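Local coordinates for beta-N-acetylglucosaminidase (Thermotoga maritima, PDB 3WO8), which probably hydrolyses terminal non-reducing N-acetyl-D-hexosamine residues from N-acetyl-beta-D-hexosaminides, as a glycoside hydrolase of family 3, at residues E33-K37 with Y38-G42; G96-S99 with P100-Y104; E236-I239 with T240-R244; F267-E270 with E271-L275. One frame throughout, in Å; residues are numbered along the deposited sequence.

In the fold
All four contacts are local, partly buried turns or helix ends in the TIM-barrel domain, none touching another. Interaction 1 lies nearest the chain centre, where helix 29-37 ends before barrel strand 42-45; a tyrosine lies along a lysine chain there and touches Ile34. Interactions 2 and 4 both start helices with a serine N-cap, but 96-104 reaches the second subunit, while 267-275 closes a capping box and, like interaction 1, rests on helix 292-304. Interaction 3, in helix 236-247, is built on pi-type backbone bonds with acidic groups on its outer side. Interactions 3 and 4 are neighbours, about 5 Å apart at their nearest atoms, and Ile239 meets the end of helix 269-279.

Interaction 1 of 4, residues E33-K37 with Y38-G42; sequences EIIRK and YRPTG
The Tyr38 ring lies against the aliphatic part of Lys37, whose CD sits over one ring face in a CH-pi contact, 3.8 Å from the centroid of the Tyr38 ring and shifted toward its rim. Lys37 reaches there because its CG stands anti to the backbone N (chi1 -160°), running the chain alongside the ring in the same direction. Their polar ends share a water, 3.0 Å from Lys37 NZ and 3.0 Å from Tyr38 OH. From the preceding turn, Ile34 CG2 meets Tyr38 CD1 at 4.0 Å. Tyr38 N also donates to Ile34 O (3.1 Å), the last helical bond before the chain leaves helix 29-37. Beyond it, Ile35 CG1 packs on Pro40 CG at 4.2 Å. Leu292, Pro293 and Tyr296 of helix 292-304 meet Tyr38 as well, placing the ring between neighbouring helices of the barrel's outer layer. With an alanine here the ring and hydroxyl would be gone, which would probably leave Lys37 CD without its face and the water with Lys37 NZ alone of the pair, so that the lysine end could turn more freely. Tyr38 thus rests its ring on apolar carbons, Lys37 CD and Ile34 CG2, while its hydroxyl is tied through a water to Lys37 NZ.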
loop_
_atom_site.group_PDB
_atom_site.type_symbol
_atom_site.label_atom_id
_atom_site.label_comp_id
_atom_site.label_asym_id
_atom_site.label_seq_id
_atom_site.Cartn_x
_atom_site.Cartn_y
_atom_site.Cartn_z
ATOM N N GLU B 33 -26.406 9.223 3.098
ATOM C CA GLU B 33 -27.851 9.409 2.919
ATOM C C GLU B 33 -28.342 8.893 1.570
ATOM O O GLU B 33 -29.306 8.165 1.529
ATOM C CB GLU B 33 -28.257 10.860 3.180
ATOM C CG GLU B 33 -28.253 11.198 4.675
ATOM C CD GLU B 33 -28.372 12.703 5.003
ATOM O OE1 GLU B 33 -28.688 13.038 6.161
ATOM O OE2 GLU B 33 -28.144 13.572 4.130
ATOM N N ILE B 34 -27.655 9.238 0.486
ATOM C CA ILE B 34 -27.954 8.689 -0.823
ATOM C C ILE B 34 -27.957 7.197 -0.704
ATOM O O ILE B 34 -28.804 6.548 -1.269
ATOM C CB ILE B 34 -26.881 9.050 -1.873
ATOM C CG1 ILE B 34 -26.890 10.539 -2.188
ATOM C CG2 ILE B 34 -27.100 8.299 -3.184
ATOM C CD1 ILE B 34 -28.033 10.954 -3.095
ATOM N N ILE B 35 -26.979 6.634 -0.002
ATOM C CA ILE B 35 -26.789 5.181 -0.027
ATOM C C ILE B 35 -27.923 4.486 0.701
ATOM O O ILE B 35 -28.475 3.502 0.189
ATOM C CB ILE B 35 -25.372 4.755 0.463
ATOM C CG1 ILE B 35 -24.348 5.017 -0.656
ATOM C CG2 ILE B 35 -25.310 3.277 0.829
ATOM C CD1 ILE B 35 -22.915 5.134 -0.188
ATOM N N ARG B 36 -28.296 4.995 1.862
ATOM C CA ARG B 36 -29.427 4.410 2.589
ATOM C C ARG B 36 -30.748 4.613 1.830
ATOM O O ARG B 36 -31.566 3.696 1.768
ATOM C CB ARG B 36 -29.556 5.006 3.979
ATOM C CG ARG B 36 -28.298 4.866 4.817
ATOM C CD ARG B 36 -28.518 5.116 6.299
ATOM N NE ARG B 36 -28.070 6.461 6.706
ATOM C CZ ARG B 36 -27.215 6.720 7.692
ATOM N NH1 ARG B 36 -26.678 5.742 8.415
ATOM N NH2 ARG B 36 -26.898 7.974 7.969
ATOM N N LYS B 37 -30.936 5.795 1.232
ATOM C CA LYS B 37 -32.214 6.139 0.593
ATOM C C LYS B 37 -32.478 5.290 -0.629
ATOM O O LYS B 37 -33.432 4.555 -0.666
ATOM C CB LYS B 37 -32.283 7.616 0.196
ATOM C CG LYS B 37 -33.711 8.114 -0.003
ATOM C CD LYS B 37 -33.788 9.232 -1.036
ATOM C CE LYS B 37 -34.944 10.191 -0.755
ATOM N NZ LYS B 37 -34.558 11.608 -1.031
ATOM N N TYR B 38 -31.620 5.408 -1.626
ATOM C CA TYR B 38 -31.647 4.536 -2.793
ATOM C C TYR B 38 -30.620 3.533 -2.360
ATOM O O TYR B 38 -29.851 3.807 -1.438
ATOM C CB TYR B 38 -31.185 5.275 -4.034
ATOM C CG TYR B 38 -31.705 6.698 -4.138
ATOM C CD1 TYR B 38 -31.004 7.758 -3.584
ATOM C CD2 TYR B 38 -32.909 6.984 -4.781
ATOM C CE1 TYR B 38 -31.474 9.060 -3.673
ATOM C CE2 TYR B 38 -33.385 8.288 -4.872
ATOM C CZ TYR B 38 -32.658 9.326 -4.325
ATOM O OH TYR B 38 -33.075 10.636 -4.420
ATOM N N ARG B 39 -30.567 2.362 -2.947
ATOM C CA ARG B 39 -29.615 1.406 -2.373
ATOM C C ARG B 39 -28.760 0.930 -3.503
ATOM O O ARG B 39 -28.907 -0.194 -3.997
ATOM C CB ARG B 39 -30.324 0.287 -1.598
ATOM C CG ARG B 39 -30.945 0.773 -0.275
ATOM C CD ARG B 39 -30.693 -0.151 0.925
ATOM N NE ARG B 39 -30.805 -1.568 0.552
ATOM C CZ ARG B 39 -31.947 -2.256 0.434
ATOM N NH1 ARG B 39 -33.104 -1.669 0.688
ATOM N NH2 ARG B 39 -31.936 -3.548 0.073
ATOM N N PRO B 40 -27.881 1.822 -3.959
ATOM C CA PRO B 40 -27.130 1.518 -5.160
ATOM C C PRO B 40 -26.276 0.300 -4.861
ATOM O O PRO B 40 -25.834 0.135 -3.724
ATOM C CB PRO B 40 -26.315 2.782 -5.405
ATOM C CG PRO B 40 -26.264 3.488 -4.097
ATOM C CD PRO B 40 -27.419 3.039 -3.278
ATOM N N THR B 41 -26.116 -0.587 -5.833
ATOM C CA THR B 41 -25.406 -1.835 -5.586
ATOM C C THR B 41 -23.907 -1.555 -5.744
ATOM O O THR B 41 -23.099 -1.953 -4.902
ATOM C CB THR B 41 -25.953 -3.002 -6.477
ATOM O OG1 THR B 41 -26.871 -3.791 -5.708
ATOM C CG2 THR B 41 -24.855 -3.942 -6.978
ATOM N N GLY B 42 -23.569 -0.842 -6.818
ATOM C CA GLY B 42 -22.189 -0.559 -7.198
ATOM C C GLY B 42 -21.607 0.695 -6.550
ATOM O O GLY B 42 -22.115 1.790 -6.748
HETATM O O HOH W 1 -32.209 12.812 -2.500
#

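Interaction 2 of 4, residues G96-S99 with P100-Y104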
loop_
_atom_site.group_PDB
_atom_site.type_symbol
_atom_site.label_atom_id
_atom_site.label_comp_id
_atom_site.label_asym_id
_atom_site.label_seq_id
_atom_site.Cartn_x
_atom_site.Cartn_y
_atom_site.Cartn_z
ATOM N N GLY B 96 2.417 -6.966 -22.044
ATOM C CA GLY B 96 2.160 -7.549 -23.343
ATOM C C GLY B 96 3.398 -8.110 -24.030
ATOM O O GLY B 96 3.297 -8.941 -24.922
ATOM N N LYS B 97 4.570 -7.677 -23.619
ATOM C CA LYS B 97 5.779 -8.272 -24.141
ATOM C C LYS B 97 6.317 -9.345 -23.187
ATOM O O LYS B 97 7.472 -9.737 -23.264
ATOM C CB LYS B 97 6.813 -7.192 -24.421
ATOM C CG LYS B 97 6.458 -6.341 -25.627
ATOM C CD LYS B 97 6.914 -6.974 -26.934
ATOM C CE LYS B 97 6.162 -6.397 -28.143
ATOM N NZ LYS B 97 6.946 -6.484 -29.412
ATOM N N ASN B 98 5.461 -9.846 -22.306
ATOM C CA ASN B 98 5.862 -10.839 -21.307
ATOM C C ASN B 98 4.999 -12.094 -21.407
ATOM O O ASN B 98 3.951 -12.114 -22.036
ATOM C CB ASN B 98 5.756 -10.262 -19.889
ATOM C CG ASN B 98 6.957 -9.416 -19.504
ATOM O OD1 ASN B 98 7.861 -9.882 -18.808
ATOM N ND2 ASN B 98 6.972 -8.169 -19.957
ATOM N N SER B 99 5.440 -13.158 -20.780
ATOM C CA SER B 99 4.595 -14.311 -20.710
ATOM C C SER B 99 3.242 -13.893 -20.091
ATOM O O SER B 99 3.188 -13.133 -19.121
ATOM C CB SER B 99 5.261 -15.421 -19.893
ATOM O OG SER B 99 4.286 -16.367 -19.476
ATOM N N PRO B 100 2.141 -14.376 -20.669
ATOM C CA PRO B 100 0.814 -14.250 -20.094
ATOM C C PRO B 100 0.700 -14.746 -18.662
ATOM O O PRO B 100 -0.144 -14.297 -17.899
ATOM C CB PRO B 100 -0.033 -15.124 -21.026
ATOM C CG PRO B 100 0.626 -14.978 -22.357
ATOM C CD PRO B 100 2.090 -14.787 -22.085
ATOM N N ASP B 101 1.551 -15.694 -18.314
ATOM C CA ASP B 101 1.619 -16.194 -16.963
ATOM C C ASP B 101 1.898 -15.069 -15.961
ATOM O O ASP B 101 1.283 -15.039 -14.888
ATOM C CB ASP B 101 2.646 -17.336 -16.886
ATOM C CG ASP B 101 2.131 -18.645 -17.528
ATOM O OD1 ASP B 101 0.933 -18.747 -17.882
ATOM O OD2 ASP B 101 2.931 -19.589 -17.676
ATOM N N VAL B 102 2.764 -14.119 -16.318
ATOM C CA VAL B 102 3.127 -13.052 -15.363
ATOM C C VAL B 102 1.929 -12.097 -15.127
ATOM O O VAL B 102 1.742 -11.537 -14.019
ATOM C CB VAL B 102 4.429 -12.284 -15.739
ATOM C CG1 VAL B 102 5.564 -13.231 -16.075
ATOM C CG2 VAL B 102 4.227 -11.369 -16.906
ATOM N N THR B 103 1.121 -11.942 -16.177
ATOM C CA THR B 103 -0.056 -11.120 -16.133
ATOM C C THR B 103 -1.041 -11.750 -15.173
ATOM O O THR B 103 -1.609 -11.063 -14.302
ATOM C CB THR B 103 -0.660 -10.961 -17.539
ATOM O OG1 THR B 103 0.190 -10.106 -18.342
ATOM C CG2 THR B 103 -2.074 -10.397 -17.460
ATOM N N TYR B 104 -1.221 -13.063 -15.336
ATOM C CA TYR B 104 -2.009 -13.861 -14.408
ATOM C C TYR B 104 -1.506 -13.587 -12.972
ATOM O O TYR B 104 -2.294 -13.365 -12.039
ATOM C CB TYR B 104 -1.916 -15.372 -14.744
ATOM C CG TYR B 104 -2.551 -16.250 -13.675
ATOM C CD1 TYR B 104 -3.930 -16.439 -13.634
ATOM C CD2 TYR B 104 -1.776 -16.848 -12.666
ATOM C CE1 TYR B 104 -4.531 -17.207 -12.635
ATOM C CE2 TYR B 104 -2.364 -17.613 -11.649
ATOM C CZ TYR B 104 -3.739 -17.797 -11.639
ATOM O OH TYR B 104 -4.341 -18.573 -10.658
#
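An N-cap opens helix 100-117 in the TIM-barrel domain, and Ser99 supplies it. Its OG takes the hydrogen of Asp101 N at 3.0 Å, with an N-H...O angle of 142°. The hydroxyl is carried there by a chi1 of 162°, which turns OG away from its own backbone N and forward over the first turn. The same Ser99 OG lies 3.2 Å from Asp101 CB. Ser99 O adds a second grip on the turn, accepting from Val102 N at 3.0 Å. Pro100 comes directly after the cap, at a helix position where a missing N-H costs no intrahelical bond, and its O receives Tyr104 N. Ser99 is thus the N-cap, and Pro100 and Asp101 follow in the first turn. Asp101 probably also gains from the positive end of the helix dipole; its OD1 forms a salt bridge with Arg156 of helix 147-164, the helix on which Pro100 and Tyr104 also pack. This helix start is part of the dimer interface as well: Asn98 ND2 donates to Ala94 O of its own chain and to Val339 O of the second subunit, and Val102 packs on that same Val339 of the second subunit. Just before the cap, Asn98 CB touches Val102 CG2 at 3.5 Å, a methyl-to-methylene contact bridging the loop and the helix, and Val102 also rests on Phe95 of helix 92-96.

Interaction 3 of 4, residues E236-I239 with T240-R244; sequences EKII and TDVLR
Asp241 crosses the end of Glu236 one wide turn away, the two carboxylates close together with Asp241 OD2 and Glu236 OE2 3.0 Å apart and their planes 75° to each other. Glu236 curls back to get there, bent at chi2 (79°). Lys237 lends only its aliphatic part, CG lying 3.8 Å from Asp241 OD2. On the inward side Ile238 and Val242 run side by side, pointing the same way, and both also pack on Phe173 of strand 167-173. Holding these together are i to i+5 backbone bonds of a pi-type turn: Asp241 N to Glu236 O at 3.0 Å, then Val242 N to Lys237 O and Arg244 N to Ile239 O. Thr240 OG1 turns to Ala279 O and the Arg244 guanidinium to Asn282, Gly280 and Gly251, tying helix 236-247 to its surroundings. An alanine in place of Asp241 would take away the carboxylate that now lies against Glu236 and Lys237 CG, and would probably leave a gap beside them and the Glu236 end freer to turn. Two acids this close, with Glu245 a further acidic neighbour, would probably raise the pKa of at least one of them.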
loop_
_atom_site.group_PDB
_atom_site.type_symbol
_atom_site.label_atom_id
_atom_site.label_comp_id
_atom_site.label_asym_id
_atom_site.label_seq_id
_atom_site.Cartn_x
_atom_site.Cartn_y
_atom_site.Cartn_z
ATOM N N GLU B 236 -28.928 -1.514 -28.831
ATOM C CA GLU B 236 -29.445 -2.917 -28.739
ATOM C C GLU B 236 -28.848 -3.821 -29.846
ATOM O O GLU B 236 -28.638 -5.011 -29.632
ATOM C CB GLU B 236 -31.003 -3.017 -28.612
ATOM C CG GLU B 236 -31.830 -3.236 -29.884
ATOM C CD GLU B 236 -31.869 -4.683 -30.397
ATOM O OE1 GLU B 236 -32.251 -5.612 -29.649
ATOM O OE2 GLU B 236 -31.544 -4.893 -31.586
ATOM N N LYS B 237 -28.495 -3.251 -30.987
ATOM C CA LYS B 237 -27.716 -3.998 -31.961
ATOM C C LYS B 237 -26.368 -4.472 -31.460
ATOM O O LYS B 237 -25.841 -5.436 -31.994
ATOM C CB LYS B 237 -27.487 -3.200 -33.241
ATOM C CG LYS B 237 -28.662 -3.273 -34.196
ATOM C CD LYS B 237 -28.462 -2.468 -35.470
ATOM C CE LYS B 237 -29.804 -2.247 -36.175
ATOM N NZ LYS B 237 -29.779 -1.033 -37.028
ATOM N N ILE B 238 -25.783 -3.800 -30.471
ATOM C CA ILE B 238 -24.457 -4.201 -29.964
ATOM C C ILE B 238 -24.621 -4.981 -28.657
ATOM O O ILE B 238 -24.223 -6.116 -28.539
ATOM C CB ILE B 238 -23.519 -2.989 -29.829
ATOM C CG1 ILE B 238 -23.184 -2.451 -31.218
ATOM C CG2 ILE B 238 -22.210 -3.359 -29.142
ATOM C CD1 ILE B 238 -22.516 -1.103 -31.217
ATOM N N ILE B 239 -25.274 -4.403 -27.680
ATOM C CA ILE B 239 -25.442 -5.110 -26.415
ATOM C C ILE B 239 -26.287 -6.409 -26.538
ATOM O O ILE B 239 -25.887 -7.448 -26.031
ATOM C CB ILE B 239 -26.038 -4.180 -25.338
ATOM C CG1 ILE B 239 -25.061 -3.019 -25.066
ATOM C CG2 ILE B 239 -26.367 -4.969 -24.078
ATOM C CD1 ILE B 239 -25.476 -2.087 -23.940
ATOM N N THR B 240 -27.456 -6.364 -27.183
ATOM C CA THR B 240 -28.201 -7.604 -27.422
ATOM C C THR B 240 -27.697 -8.430 -28.624
ATOM O O THR B 240 -27.430 -9.621 -28.500
ATOM C CB THR B 240 -29.687 -7.364 -27.571
ATOM O OG1 THR B 240 -30.213 -7.044 -26.287
ATOM C CG2 THR B 240 -30.367 -8.644 -28.059
ATOM N N ASP B 241 -27.550 -7.818 -29.782
ATOM C CA ASP B 241 -27.286 -8.632 -30.972
ATOM C C ASP B 241 -25.862 -9.160 -31.024
ATOM O O ASP B 241 -25.671 -10.367 -31.094
ATOM C CB ASP B 241 -27.737 -7.923 -32.279
ATOM C CG ASP B 241 -29.273 -7.597 -32.284
ATOM O OD1 ASP B 241 -30.078 -8.206 -31.535
ATOM O OD2 ASP B 241 -29.671 -6.692 -33.025
ATOM N N VAL B 242 -24.864 -8.289 -30.961
ATOM C CA VAL B 242 -23.463 -8.773 -30.963
ATOM C C VAL B 242 -22.982 -9.438 -29.644
ATOM O O VAL B 242 -22.136 -10.343 -29.688
ATOM C CB VAL B 242 -22.469 -7.683 -31.379
ATOM C CG1 VAL B 242 -22.313 -6.680 -30.267
ATOM C CG2 VAL B 242 -21.105 -8.268 -31.702
ATOM N N LEU B 243 -23.495 -9.018 -28.484
ATOM C CA LEU B 243 -22.910 -9.500 -27.213
ATOM C C LEU B 243 -23.722 -10.602 -26.577
ATOM O O LEU B 243 -23.203 -11.699 -26.331
ATOM C CB LEU B 243 -22.652 -8.356 -26.197
ATOM C CG LEU B 243 -22.126 -8.724 -24.782
ATOM C CD1 LEU B 243 -20.772 -9.408 -24.839
ATOM C CD2 LEU B 243 -22.037 -7.536 -23.853
ATOM N N ARG B 244 -24.981 -10.313 -26.287
ATOM C CA ARG B 244 -25.839 -11.302 -25.622
ATOM C C ARG B 244 -26.227 -12.529 -26.454
ATOM O O ARG B 244 -26.453 -13.609 -25.876
ATOM C CB ARG B 244 -27.113 -10.670 -25.163
ATOM C CG ARG B 244 -26.868 -9.544 -24.206
ATOM C CD ARG B 244 -27.254 -9.956 -22.830
ATOM N NE ARG B 244 -27.139 -8.826 -21.918
ATOM C CZ ARG B 244 -26.496 -8.843 -20.764
ATOM N NH1 ARG B 244 -25.877 -9.929 -20.364
ATOM N NH2 ARG B 244 -26.482 -7.760 -20.007
#

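Interaction 4 of 4, residues F267-E270 with E271-L275; sequences FSVE and EIVSL
Ser268 and Glu271 face each other across the first turn of helix 269-279 and form a capping box. Ser268 N donates to Glu271 OE2; the modelled 2.5 Å is doubtful as a length and probably reflects coordinate error at this resolution. In return Glu271 N points almost straight at Ser268 OG (174°), though at 3.4 Å this reverse bond is weak. Glu271 spans the gap because its chain runs extended beyond CG, which lies beside the backbone N (chi1 -63°).

Regular backbone bonds take over at once. Ile272 N reaches Ser268 O at 2.8 Å and Val273 N reaches Val269 O at 2.8 Å, followed by Ser274 N to Glu270 O. Ser274 also turns its hydroxyl back, OG donating to Glu271 O at 2.9 Å; that carbonyl takes Leu275 N too.

Apolar contacts line the sides. Phe267 CB meets Ile272 CG1 at 3.8 Å, and Phe267 CD2 approaches Leu275 CD1 obliquely at 4.0 Å, the two side chains crossing at about a right angle. Val269 and Val273 lie side by side, both turned to helix 292-304, where Thr298 and Leu299 receive them; Phe267 also packs on Leu230 and Pro231.

Ser268 OG thus weakly receives Glu270 N and Glu271 N of the first turn, while Glu271 OE2 takes the N-cap N-H, and the negative carboxylate there probably gains from the positive end of the helix dipole.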
loop_
_atom_site.group_PDB
_atom_site.type_symbol
_atom_site.label_atom_id
_atom_site.label_comp_id
_atom_site.label_asym_id
_atom_site.label_seq_id
_atom_site.Cartn_x
_atom_site.Cartn_y
_atom_site.Cartn_z
ATOM N N PHE B 267 -27.679 12.935 -25.715
ATOM C CA PHE B 267 -28.841 12.165 -25.304
ATOM C C PHE B 267 -29.203 12.699 -23.969
ATOM O O PHE B 267 -28.363 13.283 -23.293
ATOM C CB PHE B 267 -28.525 10.641 -25.199
ATOM C CG PHE B 267 -28.147 10.024 -26.532
ATOM C CD1 PHE B 267 -26.840 10.080 -26.993
ATOM C CD2 PHE B 267 -29.118 9.482 -27.368
ATOM C CE1 PHE B 267 -26.501 9.586 -28.248
ATOM C CE2 PHE B 267 -28.778 8.983 -28.621
ATOM C CZ PHE B 267 -27.467 9.035 -29.067
ATOM N N SER B 268 -30.449 12.489 -23.589
ATOM C CA SER B 268 -30.975 13.008 -22.354
ATOM C C SER B 268 -31.061 11.864 -21.386
ATOM O O SER B 268 -31.216 10.701 -21.806
ATOM C CB SER B 268 -32.391 13.590 -22.575
ATOM O OG SER B 268 -33.457 12.631 -22.446
ATOM N N VAL B 269 -31.040 12.191 -20.096
ATOM C CA VAL B 269 -31.161 11.165 -19.063
ATOM C C VAL B 269 -32.196 10.096 -19.415
ATOM O O VAL B 269 -31.938 8.897 -19.298
ATOM C CB VAL B 269 -31.511 11.771 -17.701
ATOM C CG1 VAL B 269 -31.697 10.676 -16.661
ATOM C CG2 VAL B 269 -30.402 12.718 -17.247
ATOM N N GLU B 270 -33.343 10.554 -19.885
ATOM C CA GLU B 270 -34.499 9.697 -20.201
ATOM C C GLU B 270 -34.181 8.709 -21.321
ATOM O O GLU B 270 -34.415 7.516 -21.184
ATOM C CB GLU B 270 -35.693 10.593 -20.593
ATOM C CG GLU B 270 -37.077 9.972 -20.472
ATOM C CD GLU B 270 -38.051 10.509 -21.523
ATOM O OE1 GLU B 270 -37.810 10.258 -22.728
ATOM O OE2 GLU B 270 -39.057 11.169 -21.159
ATOM N N GLU B 271 -33.660 9.226 -22.423
ATOM C CA GLU B 271 -33.191 8.397 -23.512
ATOM C C GLU B 271 -32.092 7.449 -23.006
ATOM O O GLU B 271 -32.052 6.277 -23.370
ATOM C CB GLU B 271 -32.620 9.265 -24.658
ATOM C CG GLU B 271 -33.593 10.222 -25.377
ATOM C CD GLU B 271 -32.870 11.392 -26.050
ATOM O OE1 GLU B 271 -32.982 11.583 -27.282
ATOM O OE2 GLU B 271 -32.146 12.118 -25.334
ATOM N N ILE B 272 -31.204 7.970 -22.163
ATOM C CA ILE B 272 -30.049 7.228 -21.682
ATOM C C ILE B 272 -30.488 5.994 -20.903
ATOM O O ILE B 272 -30.164 4.875 -21.283
ATOM C CB ILE B 272 -29.138 8.155 -20.849
ATOM C CG1 ILE B 272 -28.267 9.006 -21.792
ATOM C CG2 ILE B 272 -28.245 7.369 -19.900
ATOM C CD1 ILE B 272 -27.384 10.045 -21.110
ATOM N N VAL B 273 -31.242 6.199 -19.830
ATOM C CA VAL B 273 -31.749 5.087 -19.002
ATOM C C VAL B 273 -32.484 4.055 -19.857
ATOM O O VAL B 273 -32.323 2.843 -19.674
ATOM C CB VAL B 273 -32.732 5.582 -17.908
ATOM C CG1 VAL B 273 -33.229 4.446 -17.029
ATOM C CG2 VAL B 273 -32.081 6.630 -17.016
ATOM N N SER B 274 -33.298 4.553 -20.781
ATOM C CA SER B 274 -34.105 3.703 -21.654
ATOM C C SER B 274 -33.282 2.956 -22.695
ATOM O O SER B 274 -33.395 1.760 -22.819
ATOM C CB SER B 274 -35.179 4.531 -22.372
ATOM O OG SER B 274 -34.671 5.098 -23.578
ATOM N N LEU B 275 -32.469 3.650 -23.458
ATOM C CA LEU B 275 -31.792 2.988 -24.542
ATOM C C LEU B 275 -30.902 1.895 -23.992
ATOM O O LEU B 275 -30.849 0.787 -24.533
ATOM C CB LEU B 275 -31.004 3.990 -25.378
ATOM C CG LEU B 275 -31.938 5.035 -26.005
ATOM C CD1 LEU B 275 -31.158 6.112 -26.728
ATOM C CD2 LEU B 275 -32.959 4.390 -26.934
#